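Local coordinates for protection of telomeres protein 1 (Schizosaccharomyces pombe, PDB 7CUI) that binds single-stranded telomeric DNA to protect the 3' overhang of chromosome ends and regulates telomerase and telomere length, at residues T32-I37 / S90-P95; H51-Q56 / V86-N91. All coordinates share one frame; numbering follows the deposited sequence.

Interaction 1: residues T32-I37 / S90-P95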
ATOM      1  N   THR A  32      10.958   7.833  11.070  1.00 55.44           N
ATOM      2  CA  THR A  32      10.046   8.786  11.695  1.00 60.27           C
ATOM      3  C   THR A  32       8.701   8.105  11.956  1.00 56.10           C
ATOM      4  O   THR A  32       8.607   6.883  11.865  1.00 58.25           O
ATOM      5  CB  THR A  32       9.909  10.084  10.883  1.00 64.68           C
ATOM      6  OG1 THR A  32       9.328   9.771   9.617  1.00 58.83           O
ATOM      7  CG2 THR A  32      11.210  10.840  10.707  1.00 73.51           C
ATOM      8  N   THR A  33       7.664   8.889  12.291  1.00 53.99           N
ATOM      9  CA  THR A  33       6.359   8.330  12.621  1.00 50.97           C
ATOM     10  C   THR A  33       5.262   8.959  11.767  1.00 52.79           C
ATOM     11  O   THR A  33       5.452  10.023  11.182  1.00 55.94           O
ATOM     12  CB  THR A  33       5.978   8.542  14.092  1.00 51.22           C
ATOM     13  OG1 THR A  33       5.771   9.943  14.283  1.00 52.50           O
ATOM     14  CG2 THR A  33       6.994   7.997  15.074  1.00 47.92           C
ATOM     15  N   ILE A  34       4.099   8.293  11.746  1.00 51.46           N
ATOM     16  CA  ILE A  34       2.932   8.743  11.004  1.00 51.26           C
ATOM     17  C   ILE A  34       2.372  10.003  11.661  1.00 55.65           C
ATOM     18  O   ILE A  34       1.801  10.853  10.978  1.00 60.21           O
ATOM     19  CB  ILE A  34       1.884   7.615  10.878  1.00 46.14           C
ATOM     20  CG1 ILE A  34       2.417   6.444  10.047  1.00 42.27           C
ATOM     21  CG2 ILE A  34       0.571   8.142  10.314  1.00 46.02           C
ATOM     22  CD1 ILE A  34       1.564   5.192  10.093  1.00 38.43           C
ATOM     23  N   SER A  35       2.553  10.119  12.984  1.00 56.38           N
ATOM     24  CA  SER A  35       2.117  11.299  13.712  1.00 56.44           C
ATOM     25  C   SER A  35       2.870  12.525  13.205  1.00 55.70           C
ATOM     26  O   SER A  35       2.260  13.566  12.976  1.00 55.53           O
ATOM     27  CB  SER A  35       2.274  11.119  15.197  1.00 56.97           C
ATOM     28  OG  SER A  35       1.475  12.059  15.902  1.00 60.47           O
ATOM     29  N   THR A  36       4.186  12.371  13.004  1.00 56.92           N
ATOM     30  CA  THR A  36       5.065  13.438  12.542  1.00 60.50           C
ATOM     31  C   THR A  36       4.679  13.867  11.126  1.00 61.87           C
ATOM     32  O   THR A  36       4.690  15.058  10.811  1.00 66.93           O
ATOM     33  CB  THR A  36       6.540  13.019  12.631  1.00 59.08           C
ATOM     34  OG1 THR A  36       6.821  12.687  13.991  1.00 60.04           O
ATOM     35  CG2 THR A  36       7.504  14.091  12.173  1.00 57.05           C
ATOM     36  N   ILE A  37       4.332  12.882  10.286  1.00 58.37           N
ATOM     37  CA  ILE A  37       3.997  13.115   8.890  1.00 58.94           C
ATOM     38  C   ILE A  37       2.739  13.976   8.793  1.00 59.09           C
ATOM     39  O   ILE A  37       2.675  14.869   7.951  1.00 59.49           O
ATOM     40  CB  ILE A  37       3.867  11.778   8.125  1.00 55.82           C
ATOM     41  CG1 ILE A  37       5.234  11.138   7.869  1.00 55.52           C
ATOM     42  CG2 ILE A  37       3.070  11.935   6.834  1.00 55.19           C
ATOM     43  CD1 ILE A  37       5.164   9.726   7.338  1.00 53.72           C
ATOM     44  N   SER A  90       2.811   5.255  16.877  1.00 55.96           N
ATOM     45  CA  SER A  90       2.110   6.417  17.403  1.00 56.99           C
ATOM     46  C   SER A  90       0.589   6.321  17.247  1.00 57.03           C
ATOM     47  O   SER A  90      -0.097   7.330  17.381  1.00 53.02           O
ATOM     48  CB  SER A  90       2.652   7.691  16.798  1.00 58.93           C
ATOM     49  OG  SER A  90       2.553   7.673  15.380  1.00 59.36           O
ATOM     50  N   ASN A  91       0.072   5.116  16.962  1.00 57.58           N
ATOM     51  CA  ASN A  91      -1.358   4.822  16.969  1.00 59.52           C
ATOM     52  C   ASN A  91      -2.130   5.668  15.955  1.00 56.71           C
ATOM     53  O   ASN A  91      -3.295   5.989  16.184  1.00 61.54           O
ATOM     54  CB  ASN A  91      -1.978   4.941  18.366  1.00 65.96           C
ATOM     55  CG  ASN A  91      -2.051   3.615  19.089  1.00 73.19           C
ATOM     56  OD1 ASN A  91      -1.105   2.831  19.054  1.00 79.84           O
ATOM     57  ND2 ASN A  91      -3.174   3.349  19.738  1.00 79.06           N
ATOM     58  N   VAL A  92      -1.488   6.009  14.831  1.00 52.58           N
ATOM     59  CA  VAL A  92      -2.163   6.734  13.762  1.00 51.30           C
ATOM     60  C   VAL A  92      -1.924   6.018  12.437  1.00 45.61           C
ATOM     61  O   VAL A  92      -0.848   5.465  12.213  1.00 44.03           O
ATOM     62  CB  VAL A  92      -1.748   8.217  13.697  1.00 55.34           C
ATOM     63  CG1 VAL A  92      -2.595   9.074  14.624  1.00 57.22           C
ATOM     64  CG2 VAL A  92      -0.267   8.417  13.979  1.00 57.65           C
ATOM     65  N   THR A  93      -2.940   6.052  11.563  1.00 40.73           N
ATOM     66  CA  THR A  93      -2.918   5.276  10.333  1.00 38.58           C
ATOM     67  C   THR A  93      -2.566   6.154   9.135  1.00 39.08           C
ATOM     68  O   THR A  93      -2.706   7.372   9.179  1.00 39.63           O
ATOM     69  CB  THR A  93      -4.229   4.505  10.121  1.00 34.90           C
ATOM     70  OG1 THR A  93      -5.312   5.418   9.954  1.00 37.91           O
ATOM     71  CG2 THR A  93      -4.545   3.542  11.242  1.00 32.37           C
ATOM     72  N   LEU A  94      -2.104   5.501   8.063  1.00 37.94           N
ATOM     73  CA  LEU A  94      -1.779   6.150   6.806  1.00 37.63           C
ATOM     74  C   LEU A  94      -2.137   5.192   5.668  1.00 37.41           C
ATOM     75  O   LEU A  94      -1.812   4.006   5.744  1.00 36.77           O
ATOM     76  CB  LEU A  94      -0.284   6.492   6.813  1.00 35.92           C
ATOM     77  CG  LEU A  94       0.194   7.443   5.717  1.00 36.23           C
ATOM     78  CD1 LEU A  94      -0.222   8.875   6.018  1.00 37.00           C
ATOM     79  CD2 LEU A  94       1.703   7.355   5.550  1.00 34.78           C
ATOM     80  N   PRO A  95      -2.859   5.655   4.616  1.00 36.62           N
ATOM     81  CA  PRO A  95      -3.092   4.847   3.420  1.00 33.02           C
ATOM     82  C   PRO A  95      -1.901   4.960   2.473  1.00 32.31           C
ATOM     83  O   PRO A  95      -1.579   6.042   1.989  1.00 35.92           O
ATOM     84  CB  PRO A  95      -4.365   5.465   2.825  1.00 34.27           C
ATOM     85  CG  PRO A  95      -4.304   6.925   3.237  1.00 36.32           C
ATOM     86  CD  PRO A  95      -3.520   6.970   4.534  1.00 37.77           C
TER

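Interaction 2: residues H51-Q56 / V86-N91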
ATOM      1  N   HIS A  51       9.793   9.380   3.313  1.00 56.55           N
ATOM      2  CA  HIS A  51       9.858   8.975   4.714  1.00 58.62           C
ATOM      3  C   HIS A  51      10.091   7.472   4.855  1.00 53.70           C
ATOM      4  O   HIS A  51       9.934   6.712   3.904  1.00 52.93           O
ATOM      5  CB  HIS A  51       8.575   9.340   5.478  1.00 58.86           C
ATOM      6  CG  HIS A  51       8.013  10.691   5.184  1.00 64.28           C
ATOM      7  ND1 HIS A  51       8.441  11.834   5.834  1.00 63.03           N
ATOM      8  CD2 HIS A  51       7.037  11.078   4.335  1.00 64.43           C
ATOM      9  CE1 HIS A  51       7.760  12.868   5.390  1.00 65.30           C
ATOM     10  NE2 HIS A  51       6.891  12.431   4.470  1.00 67.53           N
ATOM     11  N   ARG A  52      10.424   7.057   6.083  1.00 51.15           N
ATOM     12  CA  ARG A  52      10.649   5.666   6.444  1.00 48.73           C
ATOM     13  C   ARG A  52       9.859   5.364   7.711  1.00 46.76           C
ATOM     14  O   ARG A  52       9.907   6.133   8.666  1.00 45.46           O
ATOM     15  CB  ARG A  52      12.136   5.446   6.725  1.00 52.23           C
ATOM     16  CG  ARG A  52      12.557   3.988   6.810  1.00 55.12           C
ATOM     17  CD  ARG A  52      14.068   3.906   6.903  1.00 61.56           C
ATOM     18  NE  ARG A  52      14.509   3.330   8.162  1.00 70.17           N
ATOM     19  CZ  ARG A  52      14.931   2.080   8.295  1.00 73.73           C
ATOM     20  NH1 ARG A  52      14.975   1.281   7.242  1.00 78.27           N
ATOM     21  NH2 ARG A  52      15.307   1.635   9.480  1.00 78.90           N
ATOM     22  N   LEU A  53       9.133   4.241   7.717  1.00 41.43           N
ATOM     23  CA  LEU A  53       8.264   3.920   8.839  1.00 44.66           C
ATOM     24  C   LEU A  53       8.424   2.455   9.235  1.00 43.02           C
ATOM     25  O   LEU A  53       8.704   1.611   8.390  1.00 43.88           O
ATOM     26  CB  LEU A  53       6.808   4.200   8.459  1.00 44.51           C
ATOM     27  CG  LEU A  53       6.520   5.575   7.866  1.00 47.54           C
ATOM     28  CD1 LEU A  53       6.401   5.472   6.362  1.00 49.81           C
ATOM     29  CD2 LEU A  53       5.236   6.138   8.439  1.00 51.46           C
ATOM     30  N   ARG A  54       8.244   2.176  10.532  1.00 41.94           N
ATOM     31  CA  ARG A  54       8.130   0.820  11.038  1.00 42.86           C
ATOM     32  C   ARG A  54       6.661   0.584  11.368  1.00 42.01           C
ATOM     33  O   ARG A  54       6.099   1.269  12.225  1.00 41.60           O
ATOM     34  CB  ARG A  54       9.027   0.604  12.260  1.00 43.82           C
ATOM     35  CG  ARG A  54       9.222  -0.863  12.617  1.00 48.16           C
ATOM     36  CD  ARG A  54      10.243  -1.104  13.706  1.00 54.55           C
ATOM     37  NE  ARG A  54      11.508  -0.433  13.435  1.00 63.84           N
ATOM     38  CZ  ARG A  54      12.666  -1.045  13.219  1.00 66.85           C
ATOM     39  NH1 ARG A  54      12.739  -2.364  13.249  1.00 73.15           N
ATOM     40  NH2 ARG A  54      13.752  -0.332  12.983  1.00 70.07           N
ATOM     41  N   VAL A  55       6.056  -0.396  10.685  1.00 37.08           N
ATOM     42  CA  VAL A  55       4.622  -0.336  10.460  1.00 35.56           C
ATOM     43  C   VAL A  55       3.989  -1.728  10.505  1.00 33.65           C
ATOM     44  O   VAL A  55       4.674  -2.749  10.433  1.00 34.92           O
ATOM     45  CB  VAL A  55       4.341   0.429   9.150  1.00 35.39           C
ATOM     46  CG1 VAL A  55       3.972  -0.469   7.976  1.00 32.26           C
ATOM     47  CG2 VAL A  55       3.340   1.550   9.349  1.00 37.56           C
ATOM     48  N   GLN A  56       2.657  -1.733  10.633  1.00 32.56           N
ATOM     49  CA  GLN A  56       1.809  -2.911  10.690  1.00 30.30           C
ATOM     50  C   GLN A  56       0.631  -2.654   9.756  1.00 29.88           C
ATOM     51  O   GLN A  56       0.117  -1.539   9.717  1.00 29.88           O
ATOM     52  CB  GLN A  56       1.241  -3.004  12.103  1.00 31.17           C
ATOM     53  CG  GLN A  56       1.310  -4.381  12.736  1.00 31.01           C
ATOM     54  CD  GLN A  56       0.721  -4.379  14.128  1.00 32.33           C
ATOM     55  OE1 GLN A  56       0.335  -3.340  14.668  1.00 32.31           O
ATOM     56  NE2 GLN A  56       0.643  -5.561  14.719  1.00 31.64           N
ATOM     57  N   VAL A  86      -1.768   1.417   6.963  1.00 31.11           N
ATOM     58  CA  VAL A  86      -0.710   0.995   7.869  1.00 32.81           C
ATOM     59  C   VAL A  86      -0.799   1.779   9.180  1.00 35.44           C
ATOM     60  O   VAL A  86      -1.351   2.876   9.216  1.00 32.68           O
ATOM     61  CB  VAL A  86       0.684   1.091   7.216  1.00 31.87           C
ATOM     62  CG1 VAL A  86       0.810   0.181   6.003  1.00 30.83           C
ATOM     63  CG2 VAL A  86       1.065   2.521   6.866  1.00 31.44           C
ATOM     64  N   ARG A  87      -0.254   1.194  10.257  1.00 38.53           N
ATOM     65  CA  ARG A  87      -0.263   1.799  11.582  1.00 42.78           C
ATOM     66  C   ARG A  87       1.126   1.703  12.210  1.00 44.83           C
ATOM     67  O   ARG A  87       1.812   0.690  12.086  1.00 44.50           O
ATOM     68  CB  ARG A  87      -1.363   1.186  12.457  1.00 43.58           C
ATOM     69  CG  ARG A  87      -1.177   1.371  13.956  1.00 49.02           C
ATOM     70  CD  ARG A  87      -2.480   1.558  14.715  1.00 55.47           C
ATOM     71  NE  ARG A  87      -3.463   0.503  14.481  1.00 56.07           N
ATOM     72  CZ  ARG A  87      -4.771   0.594  14.737  1.00 63.53           C
ATOM     73  NH1 ARG A  87      -5.291   1.697  15.260  1.00 68.08           N
ATOM     74  NH2 ARG A  87      -5.556  -0.437  14.462  1.00 63.64           N
ATOM     75  N   ASP A  88       1.492   2.778  12.913  1.00 50.10           N
ATOM     76  CA  ASP A  88       2.819   3.067  13.430  1.00 55.93           C
ATOM     77  C   ASP A  88       2.756   3.002  14.956  1.00 56.96           C
ATOM     78  O   ASP A  88       1.674   2.876  15.528  1.00 53.46           O
ATOM     79  CB  ASP A  88       3.221   4.465  12.949  1.00 57.87           C
ATOM     80  CG  ASP A  88       4.641   4.904  13.243  1.00 68.53           C
ATOM     81  OD1 ASP A  88       4.934   5.154  14.424  1.00 90.06           O
ATOM     82  OD2 ASP A  88       5.434   5.023  12.282  1.00 62.72           O
ATOM     83  N   VAL A  89       3.926   3.102  15.597  1.00 58.98           N
ATOM     84  CA  VAL A  89       4.074   3.163  17.046  1.00 60.27           C
ATOM     85  C   VAL A  89       3.133   4.209  17.649  1.00 59.15           C
ATOM     86  O   VAL A  89       2.701   4.065  18.791  1.00 59.77           O
ATOM     87  CB  VAL A  89       5.545   3.435  17.434  1.00 63.78           C
ATOM     88  CG1 VAL A  89       5.739   3.502  18.938  1.00 60.61           C
ATOM     89  CG2 VAL A  89       6.487   2.403  16.829  1.00 69.97           C
ATOM     90  N   SER A  90       2.811   5.255  16.877  1.00 55.96           N
ATOM     91  CA  SER A  90       2.110   6.417  17.403  1.00 56.99           C
ATOM     92  C   SER A  90       0.589   6.321  17.247  1.00 57.03           C
ATOM     93  O   SER A  90      -0.097   7.330  17.381  1.00 53.02           O
ATOM     94  CB  SER A  90       2.652   7.691  16.798  1.00 58.93           C
ATOM     95  OG  SER A  90       2.553   7.673  15.380  1.00 59.36           O
ATOM     96  N   ASN A  91       0.072   5.116  16.962  1.00 57.58           N
ATOM     97  CA  ASN A  91      -1.358   4.822  16.969  1.00 59.52           C
ATOM     98  C   ASN A  91      -2.130   5.668  15.955  1.00 56.71           C
ATOM     99  O   ASN A  91      -3.295   5.989  16.184  1.00 61.54           O
ATOM    100  CB  ASN A  91      -1.978   4.941  18.366  1.00 65.96           C
ATOM    101  CG  ASN A  91      -2.051   3.615  19.089  1.00 73.19           C
ATOM    102  OD1 ASN A  91      -1.105   2.831  19.054  1.00 79.84           O
ATOM    103  ND2 ASN A  91      -3.174   3.349  19.738  1.00 79.06           N
TER

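Interaction 1: residues T32-I37 / S90-P95
Ile34 lies against Val92 with their CA atoms 6.1 Å apart, and Ser35 lies at the same separation from Ser90. The first turn of the short helix 34-38 thus packs on the loop leading into strand 93-99 and on the start of that strand. This chain is the C-terminal part of Pot1, and its strand order is consistent with an OB-fold barrel, on which the helix rests just before the first long strand, 49-73. Thr33 occupies the N-cap position, where its OG1 shares a hydrogen bond of 3.0 Å with Thr36 OG1, one turn on.

Ile34 carries most of the apolar contact. Its CG2, anti to the backbone N, meets Val92 CG2 at 3.8 Å and also faces the carbonyl oxygens of Val92 and Thr93. With chi2 at 169°, CD1 is carried onward to Leu94 CB, which it approaches at 4.0 Å, so the CG2 and CD1 methyls both rest on that one methylene while the two side chains cross obliquely. Leu53, Val55 and Asp88 also touch Ile34, burying it between the loop and strand 49-73. On the other side of the segment 90-95, Thr93 OG1 is hydrogen-bonded to an aromatic side chain of another protein chain, so the strand that receives the helix also takes part in an intermolecular contact.

Val92 CG2 also lies against the backbone of Ser35, 3.4 Å from Ser35 N. The polar link is made at the helix start: Ser35 N donates a weak hydrogen bond to Ser90 OG, 3.4 Å long and bent to 141° at the hydrogen. The hydroxyl of Ser90, placed between its own backbone N and carbonyl carbon (chi1 58°), is flanked by carbon as well, with Thr33 CB 3.8 Å from Ser90 OG.

Interaction 2: residues H51-Q56 / V86-N91
Gln56 and Arg87 form an antiparallel hydrogen-bonded pair in which each backbone amide serves the other: Gln56 N donates to Arg87 O at 2.9 Å and Arg87 N to Gln56 O at 2.8 Å, both in the carbonyl plane. This pair joins the two arms of the hairpin 49-73/77-87 in the apparent OB-fold barrel. A CA-H...O contact supplements each bond, from Val55 CA to Arg87 O and from Val86 CA to Gln56 O. The side-chain amide of Gln56 has its own partner, NE2 donating to Thr161 O. Val55 and Val86 pack crosswise, Val55 CG2 meeting Val86 CB at 3.4 Å.

Beyond the pair the chain turns away. Asp88 OD1 accepts from Ser90 N at 3.2 Å through its anti lone pair, an Asx turn inside the type I turn that Asn91 N closes on Asp88 O. With CG anti to the backbone N (chi1 -173°), the carboxylate of Asp88 comes nearer the first strand, OD2 lying 4.0 Å from Leu53 CD2. An alanine in place of Asp88 would probably leave Ser90 N without its side-chain acceptor and the turn less firmly set. The polar join thus rests on backbone groups, while one carboxylate shapes the strand's exit.

The centres of interactions 1 and 2 lie about 6 Å apart, and segments 86-91 and 90-95 overlap at Ser90 and Asn91. Along the chain come helix 34-38, strand 49-73, strand 77-87 and strand 93-99: interaction 1 joins the helix to the turn after strand 77-87 and the start of strand 93-99, and interaction 2 joins strand 49-73 to the end of strand 77-87 and the same turn. Strands 77-87 and 93-99 are neighbours in the sheet, probably bonded from Val86 N to Leu94 O, while Thr32 N probably bonds to Arg52 O. Ile34 packs on Leu53 and Asp88, linking the contacts. Together they tie the helix and three successive strands into the presumed OB fold.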